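Local coordinates for shikimate 5-dehydrogenase (Thermus thermophilus, PDB 2D5C), which catalyses the reversible NADPH-linked reduction of 3-dehydroshikimate to shikimate on the pathway to chorismate and the aromatic amino acids, at the interface of chains A and B. Coordinates in Å, arbitrary orientation; residue numbers count along the deposited sequence, not the author numbering. Chains: chain A/B, shikimate 5-dehydrogenase.

The interface of chains A and B. Residues chain A 29, 244-246; chain B 2, 29, 246.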
loop_
_atom_site.group_PDB
_atom_site.type_symbol
_atom_site.label_atom_id
_atom_site.label_comp_id
_atom_site.label_asym_id
_atom_site.label_seq_id
_atom_site.Cartn_x
_atom_site.Cartn_y
_atom_site.Cartn_z
ATOM N N LEU A 29 -5.292 4.298 -17.289
ATOM C CA LEU A 29 -5.322 5.075 -16.056
ATOM C C LEU A 29 -4.815 6.489 -16.262
ATOM O O LEU A 29 -3.907 6.728 -17.056
ATOM C CB LEU A 29 -4.453 4.403 -14.984
ATOM C CG LEU A 29 -4.792 2.950 -14.686
ATOM C CD1 LEU A 29 -3.643 2.286 -13.929
ATOM C CD2 LEU A 29 -6.072 2.903 -13.881
ATOM N N THR A 244 -0.708 -0.070 -7.494
ATOM C CA THR A 244 -2.103 -0.138 -7.947
ATOM C C THR A 244 -2.823 -1.480 -7.910
ATOM O O THR A 244 -4.053 -1.517 -7.973
ATOM C CB THR A 244 -2.206 0.310 -9.407
ATOM O OG1 THR A 244 -1.524 -0.651 -10.232
ATOM C CG2 THR A 244 -1.564 1.667 -9.603
ATOM N N GLY A 245 -2.063 -2.571 -7.852
ATOM C CA GLY A 245 -2.657 -3.889 -7.877
ATOM C C GLY A 245 -2.733 -4.374 -9.321
ATOM O O GLY A 245 -3.214 -5.467 -9.596
ATOM N N LEU A 246 -2.247 -3.553 -10.249
ATOM C CA LEU A 246 -2.269 -3.901 -11.673
ATOM C C LEU A 246 -0.856 -4.063 -12.221
ATOM O O LEU A 246 0.021 -3.269 -11.905
ATOM C CB LEU A 246 -2.990 -2.806 -12.469
ATOM C CG LEU A 246 -4.477 -2.597 -12.156
ATOM C CD1 LEU A 246 -4.985 -1.358 -12.864
ATOM C CD2 LEU A 246 -5.258 -3.823 -12.578
ATOM N N LEU B 2 -8.542 -7.166 -10.434
ATOM C CA LEU B 2 -8.581 -6.800 -9.026
ATOM C C LEU B 2 -9.586 -7.656 -8.268
ATOM O O LEU B 2 -10.760 -7.714 -8.629
ATOM C CB LEU B 2 -8.960 -5.326 -8.893
ATOM C CG LEU B 2 -7.926 -4.354 -9.464
ATOM C CD1 LEU B 2 -8.558 -2.994 -9.699
ATOM C CD2 LEU B 2 -6.742 -4.264 -8.502
ATOM N N LEU B 29 -12.166 -0.213 -14.328
ATOM C CA LEU B 29 -11.254 -1.248 -13.851
ATOM C C LEU B 29 -11.904 -2.622 -13.929
ATOM O O LEU B 29 -13.119 -2.747 -13.825
ATOM C CB LEU B 29 -10.860 -0.963 -12.399
ATOM C CG LEU B 29 -10.070 0.328 -12.153
ATOM C CD1 LEU B 29 -10.085 0.676 -10.669
ATOM C CD2 LEU B 29 -8.651 0.150 -12.654
ATOM N N LEU B 246 -7.025 5.025 -6.492
ATOM C CA LEU B 246 -8.147 5.695 -7.144
ATOM C C LEU B 246 -9.343 5.824 -6.211
ATOM O O LEU B 246 -9.710 4.873 -5.523
ATOM C CB LEU B 246 -8.582 4.927 -8.396
ATOM C CG LEU B 246 -7.536 4.733 -9.500
ATOM C CD1 LEU B 246 -8.122 3.856 -10.594
ATOM C CD2 LEU B 246 -7.098 6.080 -10.048
#
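A:Leu29 and B:Leu29 meet methyl to methyl, CD2 to CD2 at 4.0 Å, their side chains crossing at about a right angle. This pair joins equivalent residues of the two-fold symmetric homodimer. A:Leu246 flanks it on one side and B:Leu246 on the other. The side chain of A:Leu246 leaves its backbone with CG anti to the carbonyl carbon (chi1 -64°), which points the branch towards chain B. Its CB still belongs to the chain A side, 3.4 Å from OG1 of A:Thr244. CG, the fork, makes no close contact across the interface itself; its two methyls part towards different leucines of chain B. CD1 reaches CD2 of B:Leu29 at 4.0 Å and packs within its own chain against CD1 of A:Leu29, so this tip bridges the two Leu29 side chains. CD2 turns the other way and touches the branch carbon CG of B:Leu2 at 4.1 Å, the side chains crossing at about a right angle. B:Leu2, on strand 2-8, lays its own CD2 against the turn after helix 229-244, that methyl 3.9 Å from the carbonyl O of both A:Thr244 and A:Gly245; these are van der Waals contacts. Behind this contact the hydroxyl OG1 of A:Thr244 accepts a hydrogen bond from the backbone N of A:Leu246 (3.0 Å, 152° at H). A:Gly245, with its positive phi of 92°, lets the chain turn here, and the bond ties the turn that presents A:Leu246 to the partner. In the twin contact CD1 of B:Leu246 meets CD2 of A:Leu29 at 4.0 Å. No polar pair comes within bonding range across this patch, so apolar packing holds it. Its centre lies about 24 Å from the active-site A:Lys64, and it serves dimer assembly, packing the turn after helix 229-244 of one subunit against the Leu29 loop and the start of strand 2-8 of the other.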